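Local coordinates for protein lysine-sensitive aspartokinase 3 (Escherichia coli, PDB 2J0X) that catalyses the ATP-dependent phosphorylation of L-aspartate to 4-phospho-L-aspartate, the first step of lysine biosynthesis, and is inhibited allosterically by lysine, at residues D230-S235 and L304-T309; P296-A301 and K404-V409; V389-N394 and L427-P432; L410-I415 and V440-S445. All blocks are in the same frame, centred on the assembly; numbering follows the deposited sequence.

Contact 1. Residues D230-S235 and L304-T309; sequences DPRVVS and LRRNQT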
loop_
_atom_site.group_PDB
_atom_site.type_symbol
_atom_site.label_atom_id
_atom_site.label_comp_id
_atom_site.label_asym_id
_atom_site.label_seq_id
_atom_site.Cartn_x
_atom_site.Cartn_y
_atom_site.Cartn_z
ATOM N N ASP A 230 -23.309 10.052 -13.924
ATOM C CA ASP A 230 -22.976 10.512 -15.259
ATOM C C ASP A 230 -24.257 10.544 -16.070
ATOM O O ASP A 230 -24.854 9.506 -16.325
ATOM C CB ASP A 230 -21.963 9.556 -15.892
ATOM C CG ASP A 230 -21.655 9.892 -17.332
ATOM O OD1 ASP A 230 -21.799 11.073 -17.719
ATOM O OD2 ASP A 230 -21.247 8.971 -18.072
ATOM N N PRO A 231 -24.717 11.743 -16.454
ATOM C CA PRO A 231 -25.942 11.844 -17.243
ATOM C C PRO A 231 -25.839 11.036 -18.542
ATOM O O PRO A 231 -26.851 10.651 -19.116
ATOM C CB PRO A 231 -26.054 13.335 -17.493
ATOM C CG PRO A 231 -25.468 13.921 -16.258
ATOM C CD PRO A 231 -24.243 13.079 -16.053
ATOM N N ARG A 232 -24.618 10.779 -19.002
ATOM C CA ARG A 232 -24.418 10.010 -20.226
ATOM C C ARG A 232 -24.805 8.566 -19.977
ATOM O O ARG A 232 -24.986 7.796 -20.926
ATOM C CB ARG A 232 -22.949 10.026 -20.657
ATOM C CG ARG A 232 -22.377 11.358 -21.085
ATOM C CD ARG A 232 -20.909 11.187 -21.454
ATOM N NE ARG A 232 -20.086 10.811 -20.307
ATOM C CZ ARG A 232 -18.795 10.505 -20.387
ATOM N NH1 ARG A 232 -18.180 10.525 -21.564
ATOM N NH2 ARG A 232 -18.111 10.195 -19.291
ATOM N N VAL A 233 -24.898 8.191 -18.700
ATOM C CA VAL A 233 -25.242 6.818 -18.331
ATOM C C VAL A 233 -26.690 6.677 -17.891
ATOM O O VAL A 233 -27.373 5.740 -18.290
ATOM C CB VAL A 233 -24.326 6.285 -17.216
ATOM C CG1 VAL A 233 -24.788 4.898 -16.775
ATOM C CG2 VAL A 233 -22.897 6.216 -17.721
ATOM N N VAL A 234 -27.154 7.596 -17.054
ATOM C CA VAL A 234 -28.546 7.570 -16.606
ATOM C C VAL A 234 -29.101 8.993 -16.720
ATOM O O VAL A 234 -28.926 9.829 -15.836
ATOM C CB VAL A 234 -28.682 6.988 -15.148
ATOM C CG1 VAL A 234 -27.419 6.225 -14.773
ATOM C CG2 VAL A 234 -28.991 8.060 -14.141
ATOM N N SER A 235 -29.744 9.266 -17.851
ATOM C CA SER A 235 -30.298 10.587 -18.118
ATOM C C SER A 235 -31.113 11.150 -16.961
ATOM O O SER A 235 -31.207 12.362 -16.800
ATOM C CB SER A 235 -31.153 10.562 -19.384
ATOM O OG SER A 235 -32.199 9.621 -19.266
ATOM N N LEU A 304 -18.365 6.906 -11.576
ATOM C CA LEU A 304 -17.949 5.856 -12.495
ATOM C C LEU A 304 -16.646 6.223 -13.216
ATOM O O LEU A 304 -16.579 7.243 -13.902
ATOM C CB LEU A 304 -19.063 5.595 -13.518
ATOM C CG LEU A 304 -18.876 4.427 -14.494
ATOM C CD1 LEU A 304 -18.888 3.123 -13.723
ATOM C CD2 LEU A 304 -19.980 4.420 -15.530
ATOM N N ARG A 305 -15.614 5.398 -13.026
ATOM C CA ARG A 305 -14.314 5.572 -13.669
ATOM C C ARG A 305 -14.124 4.263 -14.407
ATOM O O ARG A 305 -13.865 3.232 -13.788
ATOM C CB ARG A 305 -13.189 5.736 -12.639
ATOM C CG ARG A 305 -13.255 7.010 -11.796
ATOM C CD ARG A 305 -12.544 8.199 -12.449
ATOM N NE ARG A 305 -11.092 8.026 -12.501
ATOM C CZ ARG A 305 -10.299 7.916 -11.435
ATOM N NH1 ARG A 305 -10.809 7.958 -10.211
ATOM N NH2 ARG A 305 -8.988 7.758 -11.595
ATOM N N ARG A 306 -14.269 4.290 -15.724
ATOM C CA ARG A 306 -14.126 3.071 -16.503
ATOM C C ARG A 306 -12.685 2.786 -16.908
ATOM O O ARG A 306 -11.801 3.610 -16.697
ATOM C CB ARG A 306 -15.039 3.153 -17.723
ATOM C CG ARG A 306 -16.485 2.782 -17.409
ATOM C CD ARG A 306 -17.484 3.318 -18.435
ATOM N NE ARG A 306 -17.860 4.705 -18.163
ATOM C CZ ARG A 306 -18.825 5.366 -18.804
ATOM N NH1 ARG A 306 -19.522 4.768 -19.764
ATOM N NH2 ARG A 306 -19.097 6.625 -18.479
ATOM N N ASN A 307 -12.456 1.601 -17.466
ATOM C CA ASN A 307 -11.126 1.184 -17.909
ATOM C C ASN A 307 -10.004 1.390 -16.895
ATOM O O ASN A 307 -9.049 2.123 -17.149
ATOM C CB ASN A 307 -10.768 1.887 -19.220
ATOM C CG ASN A 307 -11.651 1.444 -20.366
ATOM O OD1 ASN A 307 -12.865 1.648 -20.339
ATOM N ND2 ASN A 307 -11.047 0.823 -21.379
ATOM N N GLN A 308 -10.130 0.728 -15.750
ATOM C CA GLN A 308 -9.129 0.807 -14.696
ATOM C C GLN A 308 -8.321 -0.483 -14.778
ATOM O O GLN A 308 -8.878 -1.557 -15.030
ATOM C CB GLN A 308 -9.812 0.930 -13.332
ATOM C CG GLN A 308 -10.696 2.161 -13.188
ATOM C CD GLN A 308 -9.900 3.445 -13.023
ATOM O OE1 GLN A 308 -9.157 3.623 -12.050
ATOM N NE2 GLN A 308 -10.057 4.354 -13.974
ATOM N N THR A 309 -7.016 -0.377 -14.570
ATOM C CA THR A 309 -6.148 -1.536 -14.644
ATOM C C THR A 309 -5.842 -2.039 -13.241
ATOM O O THR A 309 -5.413 -1.274 -12.372
ATOM C CB THR A 309 -4.865 -1.168 -15.429
ATOM O OG1 THR A 309 -5.231 -0.802 -16.772
ATOM C CG2 THR A 309 -3.885 -2.329 -15.465
#
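R306 reaches from its strand toward the loop 230-235 and brings NH2 to D230 OD2 at 3.2 Å. This salt bridge is loosely made: its hydrogen bond is weak, bent to 127° at the hydrogen, and the carboxylate and guanidinium planes lie 59° apart, although OD2 sits at the guanidinium edge, near its plane. Next to this ion pair, V233 CG2 meets L304 CD2 at 4.1 Å and also lies 3.9 Å from R306 NH2, while L304 CD2 rests on one face of the R306 guanidinium, toward its rim. Apolar methyls thus border the arginine on its way to the acid. D230 is in turn held by its own loop. Its side chain leans past its own carbonyl carbon toward the residues that follow, where R232 NE donates to OD1 over 3.1 Å on the syn side, nearly straight at 165°. The backbone N of R232 reaches the same OD1 from above the carboxylate plane, which makes an Asx turn. D230 O takes the backbone N-H groups of V233 and V234, closing the loop further. The two arginines approach to 3.8 Å between R232 NH2 and R306 NH2; the shared carboxylate probably offsets their like charge, and E437 on helix 433-447 forms a second salt bridge with R306 NH1. R232 is an ATP-binding residue and lies beside another, K257. The result is a salt-bridge network built on an Asx turn, joining a nucleotide-site loop of the amino acid kinase domain to the first strand of the regulatory ACT sheet.

Contact 2. Residues P296-A301 and K404-V409; sequences PPLFRA and KEVFGV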
loop_
_atom_site.group_PDB
_atom_site.type_symbol
_atom_site.label_atom_id
_atom_site.label_comp_id
_atom_site.label_asym_id
_atom_site.label_seq_id
_atom_site.Cartn_x
_atom_site.Cartn_y
_atom_site.Cartn_z
ATOM N N PRO A 296 -27.278 15.749 5.558
ATOM C CA PRO A 296 -26.543 14.917 4.608
ATOM C C PRO A 296 -27.169 13.548 4.392
ATOM O O PRO A 296 -27.421 12.813 5.344
ATOM C CB PRO A 296 -25.153 14.842 5.233
ATOM C CG PRO A 296 -25.448 14.891 6.695
ATOM C CD PRO A 296 -26.489 15.974 6.780
ATOM N N PRO A 297 -27.418 13.189 3.127
ATOM C CA PRO A 297 -28.019 11.907 2.756
ATOM C C PRO A 297 -27.075 10.726 2.956
ATOM O O PRO A 297 -25.855 10.887 2.926
ATOM C CB PRO A 297 -28.371 12.118 1.292
ATOM C CG PRO A 297 -27.238 12.984 0.818
ATOM C CD PRO A 297 -27.124 13.999 1.931
ATOM N N LEU A 298 -27.643 9.541 3.170
ATOM C CA LEU A 298 -26.839 8.336 3.342
ATOM C C LEU A 298 -26.027 8.153 2.072
ATOM O O LEU A 298 -24.879 7.718 2.112
ATOM C CB LEU A 298 -27.730 7.118 3.558
ATOM C CG LEU A 298 -27.000 5.786 3.745
ATOM C CD1 LEU A 298 -25.962 5.902 4.853
ATOM C CD2 LEU A 298 -28.009 4.706 4.073
ATOM N N PHE A 299 -26.645 8.492 0.945
ATOM C CA PHE A 299 -25.992 8.411 -0.347
ATOM C C PHE A 299 -26.200 9.745 -1.075
ATOM O O PHE A 299 -27.323 10.234 -1.188
ATOM C CB PHE A 299 -26.559 7.239 -1.151
ATOM C CG PHE A 299 -26.393 5.903 -0.470
ATOM C CD1 PHE A 299 -27.490 5.251 0.094
ATOM C CD2 PHE A 299 -25.144 5.293 -0.397
ATOM C CE1 PHE A 299 -27.343 4.012 0.718
ATOM C CE2 PHE A 299 -24.987 4.055 0.226
ATOM C CZ PHE A 299 -26.088 3.414 0.783
ATOM N N ARG A 300 -25.108 10.336 -1.550
ATOM C CA ARG A 300 -25.182 11.612 -2.236
ATOM C C ARG A 300 -24.893 11.506 -3.715
ATOM O O ARG A 300 -25.325 12.359 -4.477
ATOM C CB ARG A 300 -24.219 12.607 -1.599
ATOM C CG ARG A 300 -24.410 14.040 -2.067
ATOM C CD ARG A 300 -24.162 15.008 -0.912
ATOM N NE ARG A 300 -25.311 15.870 -0.618
ATOM C CZ ARG A 300 -25.428 16.597 0.493
ATOM N NH1 ARG A 300 -24.470 16.556 1.411
ATOM N NH2 ARG A 300 -26.491 17.375 0.688
ATOM N N ALA A 301 -24.176 10.461 -4.126
ATOM C CA ALA A 301 -23.844 10.283 -5.540
ATOM C C ALA A 301 -23.042 9.018 -5.868
ATOM O O ALA A 301 -22.342 8.482 -5.024
ATOM C CB ALA A 301 -23.076 11.511 -6.038
ATOM N N LYS A 404 -26.358 -4.012 6.882
ATOM C CA LYS A 404 -26.739 -4.217 5.486
ATOM C C LYS A 404 -27.375 -2.974 4.876
ATOM O O LYS A 404 -27.595 -2.907 3.665
ATOM C CB LYS A 404 -27.708 -5.394 5.387
ATOM C CG LYS A 404 -29.064 -5.139 6.017
ATOM C CD LYS A 404 -29.701 -6.440 6.464
ATOM C CE LYS A 404 -29.112 -6.931 7.795
ATOM N NZ LYS A 404 -27.624 -7.079 7.810
ATOM N N GLU A 405 -27.679 -1.999 5.726
ATOM C CA GLU A 405 -28.267 -0.744 5.284
ATOM C C GLU A 405 -27.383 -0.199 4.177
ATOM O O GLU A 405 -27.864 0.293 3.158
ATOM C CB GLU A 405 -28.284 0.262 6.430
ATOM C CG GLU A 405 -28.705 -0.309 7.779
ATOM C CD GLU A 405 -27.595 -1.078 8.486
ATOM O OE1 GLU A 405 -26.519 -0.487 8.740
ATOM O OE2 GLU A 405 -27.806 -2.272 8.796
ATOM N N VAL A 406 -26.077 -0.304 4.394
ATOM C CA VAL A 406 -25.087 0.181 3.448
ATOM C C VAL A 406 -24.595 -0.901 2.488
ATOM O O VAL A 406 -24.188 -0.599 1.371
ATOM C CB VAL A 406 -23.874 0.781 4.208
ATOM C CG1 VAL A 406 -22.862 1.343 3.230
ATOM C CG2 VAL A 406 -24.343 1.878 5.146
ATOM N N PHE A 407 -24.649 -2.158 2.911
ATOM C CA PHE A 407 -24.166 -3.263 2.082
ATOM C C PHE A 407 -25.158 -3.818 1.065
ATOM O O PHE A 407 -24.821 -3.992 -0.109
ATOM C CB PHE A 407 -23.674 -4.400 2.984
ATOM C CG PHE A 407 -22.544 -4.007 3.894
ATOM C CD1 PHE A 407 -22.170 -4.833 4.949
ATOM C CD2 PHE A 407 -21.860 -2.805 3.704
ATOM C CE1 PHE A 407 -21.134 -4.464 5.803
ATOM C CE2 PHE A 407 -20.824 -2.426 4.550
ATOM C CZ PHE A 407 -20.459 -3.254 5.602
ATOM N N GLY A 408 -26.374 -4.102 1.522
ATOM C CA GLY A 408 -27.396 -4.649 0.645
ATOM C C GLY A 408 -27.458 -3.962 -0.703
ATOM O O GLY A 408 -27.853 -4.559 -1.705
ATOM N N VAL A 409 -27.051 -2.703 -0.731
ATOM C CA VAL A 409 -27.074 -1.931 -1.956
ATOM C C VAL A 409 -26.300 -2.590 -3.093
ATOM O O VAL A 409 -26.680 -2.465 -4.255
ATOM C CB VAL A 409 -26.502 -0.524 -1.715
ATOM C CG1 VAL A 409 -27.316 0.196 -0.640
ATOM C CG2 VAL A 409 -25.049 -0.628 -1.301
#
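F299 points its ring tip into the angle between V406 and V409: CZ lies 3.7 Å from V409 CG1, and CE1 of the same ring is 4.1 Å from that methyl. The two side chains come from opposite directions, and the methyl stands obliquely to the ring. Backbone atoms of the short helix approach the ring edge instead, with V406 CA and E405 O each 4.3 Å from F299 CZ and close to the ring plane. Having chi1 near -59°, with CG beside the backbone N, F299 sends its ring across to the helix, while CG of the preceding L298 lies over one face, toward the rim. L298 extends alongside and touches V406 CG2 with its CD1 at 4.3 Å, a looser apolar contact. No hydrogen bond crosses here, so the hold is van der Waals contact alone. L391 of strand 379-393 touches both F299 and V409, and F448 near the C-terminus also packs on F299. On the helix, F407 turns away to meet Y420 edge-to-face and to pack against I415 of the second subunit. The contact is helix-on-sheet packing at one end of an ACT-type alpha/beta fold, where the entering strand of the sheet meets helix 404-407.

Contact 3. Residues V389-N394 and L427-P432; sequences VALIGN and LCFLVP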
loop_
_atom_site.group_PDB
_atom_site.type_symbol
_atom_site.label_atom_id
_atom_site.label_comp_id
_atom_site.label_asym_id
_atom_site.label_seq_id
_atom_site.Cartn_x
_atom_site.Cartn_y
_atom_site.Cartn_z
ATOM N N VAL A 389 -16.698 1.723 -9.532
ATOM C CA VAL A 389 -18.000 2.297 -9.201
ATOM C C VAL A 389 -17.891 2.730 -7.752
ATOM O O VAL A 389 -17.487 1.941 -6.895
ATOM C CB VAL A 389 -19.158 1.288 -9.281
ATOM C CG1 VAL A 389 -20.424 1.933 -8.690
ATOM C CG2 VAL A 389 -19.393 0.852 -10.730
ATOM N N ALA A 390 -18.263 3.970 -7.467
ATOM C CA ALA A 390 -18.139 4.463 -6.108
ATOM C C ALA A 390 -19.359 5.193 -5.564
ATOM O O ALA A 390 -19.925 6.056 -6.224
ATOM C CB ALA A 390 -16.931 5.360 -6.021
ATOM N N LEU A 391 -19.757 4.838 -4.351
ATOM C CA LEU A 391 -20.890 5.477 -3.691
ATOM C C LEU A 391 -20.383 6.540 -2.729
ATOM O O LEU A 391 -19.766 6.221 -1.710
ATOM C CB LEU A 391 -21.705 4.476 -2.866
ATOM C CG LEU A 391 -22.712 3.530 -3.506
ATOM C CD1 LEU A 391 -22.022 2.617 -4.505
ATOM C CD2 LEU A 391 -23.374 2.715 -2.405
ATOM N N ILE A 392 -20.640 7.801 -3.040
ATOM C CA ILE A 392 -20.215 8.872 -2.154
ATOM C C ILE A 392 -21.411 9.219 -1.268
ATOM O O ILE A 392 -22.537 9.332 -1.753
ATOM C CB ILE A 392 -19.743 10.122 -2.956
ATOM C CG1 ILE A 392 -18.446 9.809 -3.713
ATOM C CG2 ILE A 392 -19.470 11.278 -2.022
ATOM C CD1 ILE A 392 -18.600 8.811 -4.848
ATOM N N GLY A 393 -21.177 9.364 0.031
ATOM C CA GLY A 393 -22.276 9.688 0.919
ATOM C C GLY A 393 -21.859 10.036 2.330
ATOM O O GLY A 393 -20.795 10.600 2.552
ATOM N N ASN A 394 -22.705 9.697 3.294
ATOM C CA ASN A 394 -22.424 9.983 4.696
ATOM C C ASN A 394 -22.780 8.843 5.630
ATOM O O ASN A 394 -23.704 8.070 5.375
ATOM C CB ASN A 394 -23.175 11.224 5.139
ATOM C CG ASN A 394 -22.629 12.472 4.518
ATOM O OD1 ASN A 394 -21.668 13.055 5.014
ATOM N ND2 ASN A 394 -23.229 12.889 3.415
ATOM N N LEU A 427 -17.525 4.439 -0.551
ATOM C CA LEU A 427 -17.616 2.987 -0.598
ATOM C C LEU A 427 -17.521 2.670 -2.080
ATOM O O LEU A 427 -18.437 2.963 -2.845
ATOM C CB LEU A 427 -18.947 2.487 -0.034
ATOM C CG LEU A 427 -19.166 0.965 -0.079
ATOM C CD1 LEU A 427 -20.432 0.615 0.664
ATOM C CD2 LEU A 427 -19.267 0.470 -1.511
ATOM N N CYS A 428 -16.406 2.095 -2.498
ATOM C CA CYS A 428 -16.253 1.777 -3.902
ATOM C C CYS A 428 -15.883 0.328 -4.125
ATOM O O CYS A 428 -15.434 -0.368 -3.217
ATOM C CB CYS A 428 -15.215 2.690 -4.552
ATOM S SG CYS A 428 -13.582 2.539 -3.850
ATOM N N PHE A 429 -16.092 -0.119 -5.351
ATOM C CA PHE A 429 -15.803 -1.484 -5.720
ATOM C C PHE A 429 -15.541 -1.527 -7.216
ATOM O O PHE A 429 -15.717 -0.530 -7.918
ATOM C CB PHE A 429 -16.989 -2.370 -5.334
ATOM C CG PHE A 429 -18.292 -1.955 -5.962
ATOM C CD1 PHE A 429 -18.606 -2.330 -7.271
ATOM C CD2 PHE A 429 -19.212 -1.189 -5.247
ATOM C CE1 PHE A 429 -19.823 -1.948 -7.859
ATOM C CE2 PHE A 429 -20.429 -0.800 -5.823
ATOM C CZ PHE A 429 -20.736 -1.181 -7.131
ATOM N N LEU A 430 -15.099 -2.677 -7.697
ATOM C CA LEU A 430 -14.815 -2.843 -9.108
ATOM C C LEU A 430 -15.723 -3.903 -9.702
ATOM O O LEU A 430 -16.113 -4.856 -9.024
ATOM C CB LEU A 430 -13.363 -3.265 -9.312
ATOM C CG LEU A 430 -12.355 -2.229 -9.802
ATOM C CD1 LEU A 430 -12.435 -0.977 -8.946
ATOM C CD2 LEU A 430 -10.952 -2.847 -9.767
ATOM N N VAL A 431 -16.070 -3.709 -10.968
ATOM C CA VAL A 431 -16.892 -4.651 -11.710
ATOM C C VAL A 431 -16.339 -4.638 -13.116
ATOM O O VAL A 431 -15.662 -3.685 -13.522
ATOM C CB VAL A 431 -18.356 -4.233 -11.783
ATOM C CG1 VAL A 431 -18.972 -4.267 -10.403
ATOM C CG2 VAL A 431 -18.462 -2.848 -12.401
ATOM N N PRO A 432 -16.608 -5.697 -13.879
ATOM C CA PRO A 432 -16.114 -5.768 -15.252
ATOM C C PRO A 432 -16.811 -4.681 -16.064
ATOM O O PRO A 432 -17.991 -4.408 -15.846
ATOM C CB PRO A 432 -16.508 -7.176 -15.671
ATOM C CG PRO A 432 -17.800 -7.382 -14.919
ATOM C CD PRO A 432 -17.484 -6.835 -13.561
#
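V389 presses its branched side chain onto the F429 ring, with CB 4.0 Å from the ring centroid and over the face, a CH-pi contact. Its CG1 settles at CZ of that ring, 3.5 Å away, while CG2 touches V431 CG2. Chi1 of F429 is 58°, with CG between the backbone N and the carbonyl carbon; this leans the ring toward the neighbouring strand, so that its face meets V389. L391 CD1 comes in obliquely further round the ring on the same side as V389, 4.0 Å from F429 CE2, and its CB packs near that of L427. On the opposite face of the sheet the small A390 and C428 fit together, their CB atoms 3.5 Å apart. Behind these shapes runs an antiparallel ladder: V389 pairs with F429 and L391 with L427 as hydrogen-bonded pairs, and A390 with C428 as the non-hydrogen-bonded pair between. V389 N to F429 O, at 2.9 Å, is nearly straight (176°), whereas L427 N to L391 O is weak. Helix 433-447 covers the face of F429 and L391 through V439 and L443, L410 also touches F429, and strand 299-314 flanks strand 389-393 on its other edge.

Contact 4. Residues L410-I415 and V440-S445; sequences LEPFNI and VQKLHS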
loop_
_atom_site.group_PDB
_atom_site.type_symbol
_atom_site.label_atom_id
_atom_site.label_comp_id
_atom_site.label_asym_id
_atom_site.label_seq_id
_atom_site.Cartn_x
_atom_site.Cartn_y
_atom_site.Cartn_z
ATOM N N LEU A 410 -25.232 -3.308 -2.747
ATOM C CA LEU A 410 -24.363 -3.962 -3.729
ATOM C C LEU A 410 -24.641 -5.455 -3.914
ATOM O O LEU A 410 -23.824 -6.179 -4.486
ATOM C CB LEU A 410 -22.895 -3.801 -3.295
ATOM C CG LEU A 410 -22.410 -2.524 -2.591
ATOM C CD1 LEU A 410 -20.969 -2.710 -2.179
ATOM C CD2 LEU A 410 -22.539 -1.319 -3.500
ATOM N N GLU A 411 -25.784 -5.918 -3.441
ATOM C CA GLU A 411 -26.105 -7.332 -3.536
ATOM C C GLU A 411 -26.258 -7.919 -4.939
ATOM O O GLU A 411 -25.571 -8.877 -5.304
ATOM C CB GLU A 411 -27.373 -7.618 -2.740
ATOM C CG GLU A 411 -27.807 -9.054 -2.815
ATOM C CD GLU A 411 -29.117 -9.293 -2.109
ATOM O OE1 GLU A 411 -29.206 -8.981 -0.901
ATOM O OE2 GLU A 411 -30.054 -9.796 -2.765
ATOM N N PRO A 412 -27.157 -7.348 -5.746
ATOM C CA PRO A 412 -27.410 -7.820 -7.109
ATOM C C PRO A 412 -26.284 -7.837 -8.129
ATOM O O PRO A 412 -26.511 -8.232 -9.269
ATOM C CB PRO A 412 -28.562 -6.932 -7.566
ATOM C CG PRO A 412 -28.301 -5.661 -6.848
ATOM C CD PRO A 412 -27.952 -6.141 -5.463
ATOM N N PHE A 413 -25.074 -7.450 -7.747
ATOM C CA PHE A 413 -24.000 -7.423 -8.732
ATOM C C PHE A 413 -22.804 -8.320 -8.474
ATOM O O PHE A 413 -22.546 -8.723 -7.340
ATOM C CB PHE A 413 -23.522 -5.992 -8.903
ATOM C CG PHE A 413 -24.591 -4.980 -8.649
ATOM C CD1 PHE A 413 -24.843 -4.532 -7.355
ATOM C CD2 PHE A 413 -25.373 -4.498 -9.693
ATOM C CE1 PHE A 413 -25.859 -3.616 -7.103
ATOM C CE2 PHE A 413 -26.389 -3.586 -9.451
ATOM C CZ PHE A 413 -26.632 -3.144 -8.152
ATOM N N ASN A 414 -22.088 -8.638 -9.550
ATOM C CA ASN A 414 -20.890 -9.463 -9.464
ATOM C C ASN A 414 -19.753 -8.487 -9.243
ATOM O O ASN A 414 -19.364 -7.745 -10.140
ATOM C CB ASN A 414 -20.679 -10.252 -10.752
ATOM C CG ASN A 414 -21.823 -11.182 -11.036
ATOM O OD1 ASN A 414 -22.255 -11.935 -10.158
ATOM N ND2 ASN A 414 -22.330 -11.141 -12.263
ATOM N N ILE A 415 -19.236 -8.490 -8.029
ATOM C CA ILE A 415 -18.186 -7.575 -7.660
ATOM C C ILE A 415 -16.836 -8.265 -7.681
ATOM O O ILE A 415 -16.708 -9.397 -7.219
ATOM C CB ILE A 415 -18.519 -6.999 -6.275
ATOM C CG1 ILE A 415 -19.986 -6.526 -6.284
ATOM C CG2 ILE A 415 -17.573 -5.870 -5.931
ATOM C CD1 ILE A 415 -20.503 -6.000 -4.966
ATOM N N VAL A 440 -24.414 0.723 -12.556
ATOM C CA VAL A 440 -24.668 2.121 -12.250
ATOM C C VAL A 440 -26.160 2.439 -12.407
ATOM O O VAL A 440 -26.793 2.966 -11.494
ATOM C CB VAL A 440 -23.841 3.048 -13.167
ATOM C CG1 VAL A 440 -24.189 4.505 -12.893
ATOM C CG2 VAL A 440 -22.355 2.803 -12.940
ATOM N N GLN A 441 -26.729 2.099 -13.558
ATOM C CA GLN A 441 -28.140 2.381 -13.794
ATOM C C GLN A 441 -29.037 1.807 -12.721
ATOM O O GLN A 441 -29.937 2.484 -12.236
ATOM C CB GLN A 441 -28.592 1.826 -15.136
ATOM C CG GLN A 441 -27.913 2.437 -16.312
ATOM C CD GLN A 441 -28.547 1.985 -17.588
ATOM O OE1 GLN A 441 -28.864 0.805 -17.750
ATOM N NE2 GLN A 441 -28.741 2.915 -18.514
ATOM N N LYS A 442 -28.804 0.548 -12.365
ATOM C CA LYS A 442 -29.628 -0.095 -11.351
ATOM C C LYS A 442 -29.397 0.493 -9.968
ATOM O O LYS A 442 -30.343 0.767 -9.230
ATOM C CB LYS A 442 -29.378 -1.608 -11.302
ATOM C CG LYS A 442 -30.158 -2.274 -10.176
ATOM C CD LYS A 442 -30.660 -3.677 -10.513
ATOM C CE LYS A 442 -31.633 -4.169 -9.428
ATOM N NZ LYS A 442 -32.196 -5.530 -9.674
ATOM N N LEU A 443 -28.135 0.682 -9.618
ATOM C CA LEU A 443 -27.796 1.233 -8.318
ATOM C C LEU A 443 -28.381 2.637 -8.170
ATOM O O LEU A 443 -28.814 3.033 -7.083
ATOM C CB LEU A 443 -26.275 1.262 -8.162
ATOM C CG LEU A 443 -25.665 0.669 -6.895
ATOM C CD1 LEU A 443 -24.371 -0.023 -7.250
ATOM C CD2 LEU A 443 -25.437 1.758 -5.873
ATOM N N HIS A 444 -28.413 3.391 -9.264
ATOM C CA HIS A 444 -28.951 4.736 -9.183
ATOM C C HIS A 444 -30.445 4.703 -9.015
ATOM O O HIS A 444 -30.998 5.409 -8.174
ATOM C CB HIS A 444 -28.623 5.555 -10.424
ATOM C CG HIS A 444 -29.036 6.989 -10.310
ATOM N ND1 HIS A 444 -30.054 7.535 -11.061
ATOM C CD2 HIS A 444 -28.579 7.984 -9.515
ATOM C CE1 HIS A 444 -30.203 8.806 -10.735
ATOM N NE2 HIS A 444 -29.320 9.102 -9.798
ATOM N N SER A 445 -31.090 3.872 -9.824
ATOM C CA SER A 445 -32.536 3.741 -9.802
ATOM C C SER A 445 -33.089 3.558 -8.398
ATOM O O SER A 445 -34.035 4.236 -8.016
ATOM C CB SER A 445 -32.966 2.567 -10.681
ATOM O OG SER A 445 -34.377 2.474 -10.739
#
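F413 aims its ring between two neighbouring side chains of helix 433-447, K442 and L443, crossing both obliquely. Toward K442 it offers its edge: CB of the lysine lies near the ring plane, 4.0 Å from F413 CE2, and CG of the same chain is 4.1 Å from that carbon. L443 comes at the ring on a slant, with L443 CD1 at 3.9 Å from F413 CE1 and CG of that leucine close to CZ. The aliphatic root of K442 therefore does the touching; with CG anti to the backbone N (chi1 176°), the chain runs on past the ring to bring NZ 4.4 Å from P412 CB. P412 itself lays CG over one face of the F413 ring, offset toward the rim, and L410 CA stands at the edge, in plane. Residues L410 to F413 form a type I beta turn, which puts L410 and F413 near the same helix: L410 CD2 reaches L443 CD1 at 4.4 Å. L443 continues inward to F429 and L391 of the sheet, as L410 does. At the outer side of the turn, E411, whose side chain is poorly ordered, is modelled in a salt bridge with K404 of the second subunit, and P412 packs on that same lysine. No hydrogen bond or salt bridge joins the turn to the helix, so their hold is dispersive and hydrophobic, buried around F413 and L443, while the K442 side chain lies at the exposed side.

How the contacts relate
Contacts 3 and 4 are buried, contact 3 entirely so, as a strand pair whose backbone bonds run inside the sheet; contact 1 is partly buried and contact 2 lies at the surface. Contacts 1 and 2 use successive parts of strand 299-314, which hydrogen-bonds to strand 379-393 of contact 3. Helix 433-447 of contact 4 lies over the same sheet and reaches contact 1 through V440 on L304 and Q441 on the carbonyl of V233. Chemistry follows place: ionic in contact 1, where the kinase domain joins the ACT region, and apolar across contacts 2 and 4, both of which have several residues near the second subunit.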